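Local coordinates for putative restriction endonuclease domain-containing protein (Anabaena variabilis, PDB 3OT2) that is of unknown function but is probably a nuclease of the PDDEXK restriction endonuclease type, at residues L12-P23 and Y27-P38; A105-L113 and H132-P142. One frame throughout, in Å; residues are numbered along the deposited sequence.

Contact 1: residues L12-P23 and Y27-P38; sequences LDEFLKLPETEP and YIEGKIIQKPMP. With BU1 (1,4-butanediol), chain E; EDO (1,2-ethanediol), chain I.
Helix 12-15 and the loop after it run along the beta hairpin 25-28/31-34, the backbones coming nearest at Leu12 with Tyr27 (CA atoms 7.0 Å apart) and at Pro23 with Lys35 (5.4 Å). The hairpin reverses through a type I' turn from Ile28 to Lys31, and the short helix packs on one face of it. Tyr27 CB stands over the centre of the Phe15 ring, 3.5 Å from its centroid, which is the geometry of a CH-pi contact. The two rings lie oblique to each other, their planes at 34°. Leu12 CA in turn sits over the Tyr27 ring face, offset toward the rim, while Leu12 CD1 touches Tyr27 CD2; Tyr27 OH bonds beyond the segments to the Ile10 carbonyl. In the plane of the Phe15 ring, Ile32 CD1 meets the edge, and Leu18 CD1 reaches the same methyl.

At its far end Phe15 CZ lies 3.5 Å from C4 of the bound 1,4-butanediol. The diol's hydroxyls O5 and O6 donate to the carbonyls of Leu16 and Pro19, so the loop holds this ligand at both ends. Arg70, which pairs with Glu20, completes the pocket with Ser25.

Farther along, Pro23, preceded by a cis peptide bond, packs its CD 3.5 Å from the selenium of Met37, a selenomethionine. Pro23 O is gripped twice: Thr21 OG1 donates from 2.7 Å, and the extended Gln34, whose CG is anti to the backbone N (chi1 -162°), delivers its amide. Gln34 NE2 lies 3.0 Å from Pro23 O, in the carbonyl plane on a lone pair, with an N-H...O angle of 160°.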
# COMPACT_ATOMS: atom_id res chain seq x y z
N LEU A 12 17.30 -18.08 -8.15
CA LEU A 12 16.81 -18.45 -6.83
C LEU A 12 17.64 -19.64 -6.28
O LEU A 12 18.08 -19.58 -5.14
CB LEU A 12 15.30 -18.77 -6.86
CG LEU A 12 14.68 -19.32 -5.57
CD1 LEU A 12 14.78 -18.34 -4.42
CD2 LEU A 12 13.25 -19.73 -5.79
N ASP A 13 17.89 -20.68 -7.11
CA ASP A 13 18.67 -21.87 -6.74
C ASP A 13 20.08 -21.49 -6.26
O ASP A 13 20.53 -22.01 -5.24
CB ASP A 13 18.76 -22.88 -7.91
CG ASP A 13 17.44 -23.56 -8.26
OD1 ASP A 13 16.59 -23.75 -7.34
OD2 ASP A 13 17.27 -23.95 -9.44
N GLU A 14 20.72 -20.53 -6.96
CA GLU A 14 22.03 -19.99 -6.60
C GLU A 14 21.94 -19.20 -5.28
O GLU A 14 22.77 -19.40 -4.40
CB GLU A 14 22.59 -19.09 -7.72
CG GLU A 14 23.14 -19.85 -8.92
CD GLU A 14 23.31 -19.06 -10.20
OE1 GLU A 14 23.33 -17.81 -10.14
OE2 GLU A 14 23.43 -19.69 -11.27
N PHE A 15 20.90 -18.34 -5.14
CA PHE A 15 20.67 -17.53 -3.94
C PHE A 15 20.56 -18.41 -2.68
O PHE A 15 21.10 -18.05 -1.64
CB PHE A 15 19.40 -16.65 -4.08
CG PHE A 15 18.93 -16.03 -2.77
CD1 PHE A 15 19.51 -14.86 -2.29
CD2 PHE A 15 17.94 -16.64 -2.01
CE1 PHE A 15 19.10 -14.31 -1.07
CE2 PHE A 15 17.54 -16.09 -0.78
CZ PHE A 15 18.12 -14.93 -0.32
N LEU A 16 19.81 -19.53 -2.77
CA LEU A 16 19.55 -20.43 -1.65
C LEU A 16 20.81 -21.18 -1.19
O LEU A 16 20.81 -21.71 -0.08
CB LEU A 16 18.41 -21.40 -1.99
CG LEU A 16 17.01 -20.77 -2.13
CD1 LEU A 16 16.06 -21.72 -2.79
CD2 LEU A 16 16.44 -20.30 -0.78
N LYS A 17 21.88 -21.20 -1.99
CA LYS A 17 23.14 -21.84 -1.60
C LYS A 17 23.99 -20.87 -0.78
O LYS A 17 24.93 -21.30 -0.11
CB LYS A 17 23.92 -22.33 -2.84
CG LYS A 17 23.24 -23.46 -3.62
CD LYS A 17 23.91 -23.67 -4.96
CE LYS A 17 23.07 -24.48 -5.92
NZ LYS A 17 23.65 -24.47 -7.29
N LEU A 18 23.68 -19.55 -0.84
CA LEU A 18 24.41 -18.49 -0.14
C LEU A 18 24.21 -18.54 1.39
O LEU A 18 23.19 -19.08 1.86
CB LEU A 18 24.02 -17.10 -0.68
CG LEU A 18 24.17 -16.85 -2.19
CD1 LEU A 18 23.59 -15.51 -2.58
CD2 LEU A 18 25.63 -16.94 -2.64
N PRO A 19 25.15 -17.98 2.20
CA PRO A 19 24.98 -18.05 3.66
C PRO A 19 23.94 -17.06 4.19
O PRO A 19 23.70 -16.04 3.53
CB PRO A 19 26.37 -17.71 4.19
CG PRO A 19 26.98 -16.86 3.14
CD PRO A 19 26.43 -17.34 1.83
N GLU A 20 23.34 -17.34 5.38
CA GLU A 20 22.36 -16.44 6.01
C GLU A 20 23.07 -15.16 6.50
O GLU A 20 24.28 -15.19 6.77
CB GLU A 20 21.57 -17.13 7.13
CG GLU A 20 20.45 -18.06 6.66
CD GLU A 20 19.05 -17.52 6.42
OE1 GLU A 20 18.78 -16.33 6.71
OE2 GLU A 20 18.19 -18.32 5.98
N THR A 21 22.35 -14.02 6.53
CA THR A 21 22.87 -12.71 6.96
C THR A 21 22.04 -12.17 8.13
O THR A 21 20.95 -12.69 8.39
CB THR A 21 22.88 -11.71 5.77
OG1 THR A 21 21.54 -11.47 5.32
CG2 THR A 21 23.74 -12.16 4.61
N GLU A 22 22.56 -11.16 8.85
CA GLU A 22 21.83 -10.50 9.94
C GLU A 22 21.86 -8.99 9.71
O GLU A 22 22.93 -8.39 9.82
CB GLU A 22 22.36 -10.85 11.33
CG GLU A 22 21.26 -11.18 12.34
CD GLU A 22 20.30 -10.07 12.72
OE1 GLU A 22 20.77 -9.01 13.21
OE2 GLU A 22 19.07 -10.27 12.58
N PRO A 23 20.71 -8.38 9.30
CA PRO A 23 19.37 -8.97 9.10
C PRO A 23 19.32 -9.90 7.89
O PRO A 23 20.20 -9.84 7.02
CB PRO A 23 18.47 -7.74 8.91
CG PRO A 23 19.27 -6.57 9.39
CD PRO A 23 20.68 -6.93 9.04
N TYR A 27 15.13 -12.62 -1.56
CA TYR A 27 15.33 -12.72 -3.01
C TYR A 27 13.98 -12.37 -3.64
O TYR A 27 13.03 -13.17 -3.57
CB TYR A 27 15.87 -14.10 -3.41
CG TYR A 27 16.08 -14.26 -4.90
CD1 TYR A 27 17.29 -13.89 -5.50
CD2 TYR A 27 15.10 -14.81 -5.71
CE1 TYR A 27 17.50 -14.05 -6.87
CE2 TYR A 27 15.30 -14.98 -7.08
CZ TYR A 27 16.51 -14.61 -7.65
OH TYR A 27 16.69 -14.75 -9.01
N ILE A 28 13.87 -11.13 -4.17
CA ILE A 28 12.63 -10.58 -4.71
C ILE A 28 12.87 -10.08 -6.11
O ILE A 28 13.72 -9.21 -6.31
CB ILE A 28 12.08 -9.45 -3.81
CG1 ILE A 28 12.01 -9.86 -2.32
CG2 ILE A 28 10.72 -8.96 -4.33
CD1 ILE A 28 12.07 -8.73 -1.35
N GLU A 29 12.11 -10.62 -7.07
CA GLU A 29 12.17 -10.22 -8.49
C GLU A 29 13.62 -10.28 -9.03
O GLU A 29 14.05 -9.39 -9.77
CB GLU A 29 11.55 -8.82 -8.69
CG GLU A 29 10.09 -8.76 -8.26
CD GLU A 29 9.41 -7.41 -8.34
OE1 GLU A 29 10.10 -6.38 -8.16
OE2 GLU A 29 8.17 -7.38 -8.50
N GLY A 30 14.36 -11.30 -8.63
CA GLY A 30 15.74 -11.52 -9.04
C GLY A 30 16.80 -10.70 -8.32
O GLY A 30 17.98 -10.83 -8.64
N LYS A 31 16.39 -9.86 -7.35
CA LYS A 31 17.28 -8.98 -6.59
C LYS A 31 17.44 -9.46 -5.15
O LYS A 31 16.49 -9.98 -4.56
CB LYS A 31 16.76 -7.54 -6.59
CG LYS A 31 16.51 -6.93 -7.97
CD LYS A 31 15.65 -5.66 -7.86
CE LYS A 31 15.13 -5.17 -9.20
NZ LYS A 31 13.97 -5.97 -9.68
N ILE A 32 18.63 -9.26 -4.59
CA ILE A 32 18.91 -9.60 -3.20
C ILE A 32 18.75 -8.32 -2.38
O ILE A 32 19.44 -7.33 -2.65
CB ILE A 32 20.29 -10.28 -3.00
CG1 ILE A 32 20.41 -11.57 -3.84
CG2 ILE A 32 20.54 -10.55 -1.51
CD1 ILE A 32 21.83 -12.19 -3.92
N ILE A 33 17.79 -8.32 -1.44
CA ILE A 33 17.51 -7.17 -0.59
C ILE A 33 17.57 -7.62 0.86
O ILE A 33 16.83 -8.52 1.27
CB ILE A 33 16.16 -6.45 -0.91
CG1 ILE A 33 16.03 -6.08 -2.41
CG2 ILE A 33 15.98 -5.19 -0.01
CD1 ILE A 33 14.61 -5.97 -2.91
N GLN A 34 18.44 -6.98 1.62
CA GLN A 34 18.59 -7.26 3.04
C GLN A 34 17.48 -6.58 3.82
O GLN A 34 17.14 -5.44 3.51
CB GLN A 34 19.96 -6.81 3.51
CG GLN A 34 20.38 -7.45 4.82
CD GLN A 34 21.81 -7.15 5.20
OE1 GLN A 34 22.50 -6.32 4.59
NE2 GLN A 34 22.28 -7.83 6.23
N LYS A 35 16.91 -7.28 4.82
CA LYS A 35 15.83 -6.75 5.66
C LYS A 35 16.34 -5.58 6.54
O LYS A 35 17.55 -5.48 6.72
CB LYS A 35 15.26 -7.87 6.56
CG LYS A 35 14.25 -8.77 5.87
CD LYS A 35 13.61 -9.76 6.86
CE LYS A 35 12.67 -9.07 7.83
NZ LYS A 35 11.82 -10.05 8.57
N PRO A 36 15.47 -4.70 7.09
CA PRO A 36 16.00 -3.60 7.92
C PRO A 36 16.55 -4.09 9.25
O PRO A 36 16.24 -5.20 9.71
CB PRO A 36 14.78 -2.67 8.12
CG PRO A 36 13.63 -3.45 7.81
CD PRO A 36 14.00 -4.61 6.96
N MSE A 37 17.40 -3.27 9.87
CA MSE A 37 18.00 -3.58 11.16
C MSE A 37 16.89 -3.59 12.23
O MSE A 37 15.93 -2.82 12.12
CB MSE A 37 19.08 -2.53 11.49
CG MSE A 37 20.31 -2.63 10.58
SE MSE A 37 21.42 -4.15 11.11
CE MSE A 37 22.04 -3.46 12.81
N PRO A 38 16.96 -4.50 13.24
CA PRO A 38 15.95 -4.48 14.31
C PRO A 38 15.90 -3.11 15.03
O PRO A 38 16.91 -2.45 15.17
CB PRO A 38 16.42 -5.58 15.27
CG PRO A 38 17.27 -6.47 14.42
CD PRO A 38 17.99 -5.51 13.52
C1 BU1 E . 19.23 -19.49 2.61
C2 BU1 E . 19.57 -18.27 1.74
C3 BU1 E . 20.24 -17.26 2.66
C4 BU1 E . 20.65 -16.02 1.90
O5 BU1 E . 18.81 -20.54 1.76
O6 BU1 E . 21.17 -15.10 2.87
C1 EDO I . 16.09 -17.65 8.89
O1 EDO I . 16.05 -18.72 7.94
C2 EDO I . 15.71 -16.37 8.17
O2 EDO I . 15.80 -15.30 9.11

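Contact 2: residues A105-L113 and H132-P142; sequences APDWTIEIL and HGTQMGWLIDP
Trp108 and Trp138 meet edge-to-face where strands 108-112 and 136-141 run parallel, their axes 4.7 Å apart and 10° from alignment, in a beta-alpha-beta crossover through helix 119-131. The Trp108 side chain starts with CB 4.1 Å from Met136 O. CG is equally distant from that oxygen, and CD1 approaches it more closely, to 3.4 Å at the ring edge, while touching Met136 CB. NE1 then reaches CG and CD1 of Trp138, and farther out CZ2 of the six-membered ring stands 3.5 Å from Trp138 CZ2, over that ring's face but toward its rim. The five-membered rings are at 84°, close to perpendicular; chi1 of 179° carries the indole across to the neighbouring strand. The selenium of Met136 makes an oblique Met-aromatic contact with the Trp108 five-membered ring.

Further along this face Ile110 CG2 and Ile140 CD1 touch at 3.6 Å. Backbone bonds alternate from Thr109 N to Met136 O as far as Leu113 N to Ile140 O. Where the strands begin, Asp107 O accepts from both Gln135 N and Met136 N, Gln135 NE2 reaches Asp107 OD1 at 2.9 Å, and Thr134 OG1 donates to Pro106 O at 2.7 Å.

Asp107 and Trp108 both face Val84, forming a classic beta bulge against strand 82-86, whereas Gly137 and Leu139 bond to strand 146-150 on the other flank. Helix 40-57 packs Ile53 on Trp108 and Ile110, and helix 119-131 lies on the opposite face, with Val122 against Glu111 and Leu139.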
# COMPACT_ATOMS: atom_id res chain seq x y z
N ALA A 105 3.75 -20.65 0.83
CA ALA A 105 3.33 -19.35 1.33
C ALA A 105 2.66 -19.50 2.71
O ALA A 105 1.95 -20.49 2.91
CB ALA A 105 2.38 -18.70 0.34
N PRO A 106 2.82 -18.54 3.65
CA PRO A 106 2.11 -18.65 4.95
C PRO A 106 0.60 -18.56 4.76
O PRO A 106 0.14 -18.01 3.77
CB PRO A 106 2.62 -17.45 5.77
CG PRO A 106 3.76 -16.87 4.99
CD PRO A 106 3.58 -17.27 3.56
N ASP A 107 -0.19 -19.04 5.72
CA ASP A 107 -1.64 -18.85 5.65
C ASP A 107 -1.96 -17.40 5.99
O ASP A 107 -2.92 -16.82 5.49
CB ASP A 107 -2.35 -19.81 6.62
CG ASP A 107 -2.34 -21.20 6.07
OD1 ASP A 107 -3.18 -21.48 5.18
OD2 ASP A 107 -1.41 -21.97 6.42
N TRP A 108 -1.13 -16.81 6.84
CA TRP A 108 -1.29 -15.44 7.30
C TRP A 108 0.10 -14.81 7.46
O TRP A 108 0.94 -15.33 8.20
CB TRP A 108 -2.09 -15.45 8.63
CG TRP A 108 -2.35 -14.13 9.30
CD1 TRP A 108 -2.31 -12.88 8.74
CD2 TRP A 108 -2.82 -13.96 10.64
NE1 TRP A 108 -2.66 -11.93 9.68
CE2 TRP A 108 -3.01 -12.58 10.85
CE3 TRP A 108 -3.09 -14.85 11.71
CZ2 TRP A 108 -3.44 -12.06 12.09
CZ3 TRP A 108 -3.53 -14.34 12.93
CH2 TRP A 108 -3.68 -12.97 13.12
N THR A 109 0.35 -13.72 6.70
CA THR A 109 1.63 -13.03 6.77
C THR A 109 1.44 -11.70 7.49
O THR A 109 0.48 -10.99 7.22
CB THR A 109 2.31 -12.88 5.38
OG1 THR A 109 3.58 -12.26 5.56
CG2 THR A 109 1.52 -12.00 4.39
N ILE A 110 2.35 -11.37 8.41
CA ILE A 110 2.29 -10.10 9.13
C ILE A 110 3.62 -9.39 8.96
O ILE A 110 4.67 -9.95 9.26
CB ILE A 110 1.92 -10.27 10.62
CG1 ILE A 110 0.54 -10.96 10.77
CG2 ILE A 110 1.95 -8.92 11.35
CD1 ILE A 110 0.35 -11.63 12.05
N GLU A 111 3.56 -8.15 8.43
CA GLU A 111 4.72 -7.30 8.22
C GLU A 111 4.56 -6.07 9.05
O GLU A 111 3.48 -5.48 9.09
CB GLU A 111 4.88 -6.94 6.73
CG GLU A 111 5.08 -8.15 5.83
CD GLU A 111 6.47 -8.77 5.83
OE1 GLU A 111 7.28 -8.49 6.74
OE2 GLU A 111 6.74 -9.57 4.91
N ILE A 112 5.61 -5.68 9.74
CA ILE A 112 5.57 -4.49 10.59
C ILE A 112 6.60 -3.52 10.07
O ILE A 112 7.78 -3.87 9.98
CB ILE A 112 5.80 -4.86 12.08
CG1 ILE A 112 4.78 -5.91 12.56
CG2 ILE A 112 5.73 -3.61 12.98
CD1 ILE A 112 5.42 -6.95 13.51
N LEU A 113 6.16 -2.30 9.73
CA LEU A 113 7.08 -1.26 9.26
C LEU A 113 8.01 -0.79 10.36
O LEU A 113 7.66 -0.80 11.54
CB LEU A 113 6.32 -0.05 8.69
CG LEU A 113 5.43 -0.30 7.46
CD1 LEU A 113 4.76 0.98 7.06
CD2 LEU A 113 6.25 -0.90 6.30
N HIS A 132 0.12 -16.80 -4.13
CA HIS A 132 0.52 -18.19 -3.96
C HIS A 132 -0.21 -18.91 -2.82
O HIS A 132 0.28 -19.91 -2.32
CB HIS A 132 2.04 -18.28 -3.83
CG HIS A 132 2.71 -17.90 -5.12
ND1 HIS A 132 2.83 -18.81 -6.17
CD2 HIS A 132 3.15 -16.69 -5.55
CE1 HIS A 132 3.39 -18.14 -7.17
NE2 HIS A 132 3.60 -16.86 -6.85
N GLY A 133 -1.40 -18.42 -2.48
CA GLY A 133 -2.28 -19.08 -1.51
C GLY A 133 -2.47 -18.50 -0.13
O GLY A 133 -3.24 -19.05 0.65
N THR A 134 -1.76 -17.41 0.22
CA THR A 134 -1.92 -16.82 1.56
C THR A 134 -3.38 -16.35 1.72
O THR A 134 -3.96 -15.78 0.80
CB THR A 134 -0.89 -15.72 1.77
OG1 THR A 134 0.40 -16.32 1.72
CG2 THR A 134 -1.06 -14.98 3.10
N GLN A 135 -3.97 -16.63 2.89
CA GLN A 135 -5.35 -16.24 3.17
C GLN A 135 -5.43 -14.78 3.51
O GLN A 135 -6.40 -14.13 3.16
CB GLN A 135 -5.96 -17.06 4.33
CG GLN A 135 -5.82 -18.58 4.21
CD GLN A 135 -6.43 -19.30 5.40
OE1 GLN A 135 -7.41 -18.83 6.02
NE2 GLN A 135 -5.90 -20.49 5.71
N MSE A 136 -4.46 -14.27 4.27
CA MSE A 136 -4.50 -12.87 4.71
C MSE A 136 -3.12 -12.30 4.91
O MSE A 136 -2.21 -12.98 5.38
CB MSE A 136 -5.30 -12.74 6.04
CG MSE A 136 -5.44 -11.27 6.51
SE MSE A 136 -6.51 -11.11 8.12
CE MSE A 136 -8.29 -11.35 7.34
N GLY A 137 -3.00 -11.02 4.60
CA GLY A 137 -1.81 -10.24 4.88
C GLY A 137 -2.16 -9.08 5.79
O GLY A 137 -3.23 -8.49 5.65
N TRP A 138 -1.29 -8.79 6.76
CA TRP A 138 -1.37 -7.62 7.62
C TRP A 138 -0.15 -6.75 7.39
O TRP A 138 0.97 -7.25 7.47
CB TRP A 138 -1.38 -7.99 9.12
CG TRP A 138 -2.71 -8.30 9.76
CD1 TRP A 138 -3.90 -8.56 9.15
CD2 TRP A 138 -2.93 -8.47 11.16
NE1 TRP A 138 -4.87 -8.81 10.09
CE2 TRP A 138 -4.30 -8.74 11.34
CE3 TRP A 138 -2.10 -8.34 12.30
CZ2 TRP A 138 -4.86 -8.90 12.62
CZ3 TRP A 138 -2.66 -8.49 13.56
CH2 TRP A 138 -4.03 -8.78 13.71
N LEU A 139 -0.37 -5.46 7.13
CA LEU A 139 0.72 -4.50 7.06
C LEU A 139 0.49 -3.53 8.21
O LEU A 139 -0.47 -2.75 8.18
CB LEU A 139 0.84 -3.78 5.69
CG LEU A 139 1.89 -2.65 5.63
CD1 LEU A 139 3.25 -3.10 6.12
CD2 LEU A 139 2.01 -2.10 4.23
N ILE A 140 1.29 -3.67 9.26
CA ILE A 140 1.19 -2.85 10.48
C ILE A 140 2.12 -1.65 10.34
O ILE A 140 3.31 -1.82 10.06
CB ILE A 140 1.51 -3.68 11.77
CG1 ILE A 140 0.54 -4.86 11.95
CG2 ILE A 140 1.56 -2.74 13.03
CD1 ILE A 140 0.94 -5.88 13.03
N ASP A 141 1.58 -0.45 10.54
CA ASP A 141 2.35 0.79 10.49
C ASP A 141 2.35 1.40 11.90
O ASP A 141 1.39 2.09 12.25
CB ASP A 141 1.76 1.76 9.45
CG ASP A 141 2.54 3.07 9.33
OD1 ASP A 141 3.29 3.41 10.27
OD2 ASP A 141 2.44 3.71 8.29
N PRO A 142 3.38 1.14 12.73
CA PRO A 142 3.36 1.66 14.12
C PRO A 142 3.23 3.17 14.20
O PRO A 142 2.39 3.64 14.96
CB PRO A 142 4.70 1.18 14.70
CG PRO A 142 4.99 -0.08 13.92
CD PRO A 142 4.55 0.27 12.51
O HOH W 1 2.26 -21.84 -1.43

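In the fold
Contact 2 lies in the core of the chain: its centre is about 4 Å from the chain centre, and most of its touching residues are buried. Contact 1 is peripheral, centred about 16 Å out and only partly buried. They hold different elements, a central parallel strand pair against a hairpin and its covering loop, and nearest atoms stay about 5 Å apart without touching. Their chemistry follows: backbone hydrogen bonds join 105-113 to 132-142 alongside packed side chains, whereas between 12-23 and 27-38 the packing has just one hydrogen bond, from a side-chain amide. Asp81 relates them indirectly, pairing with Lys35 of contact 1 and hydrogen-bonding Glu111 and Ile112 of contact 2.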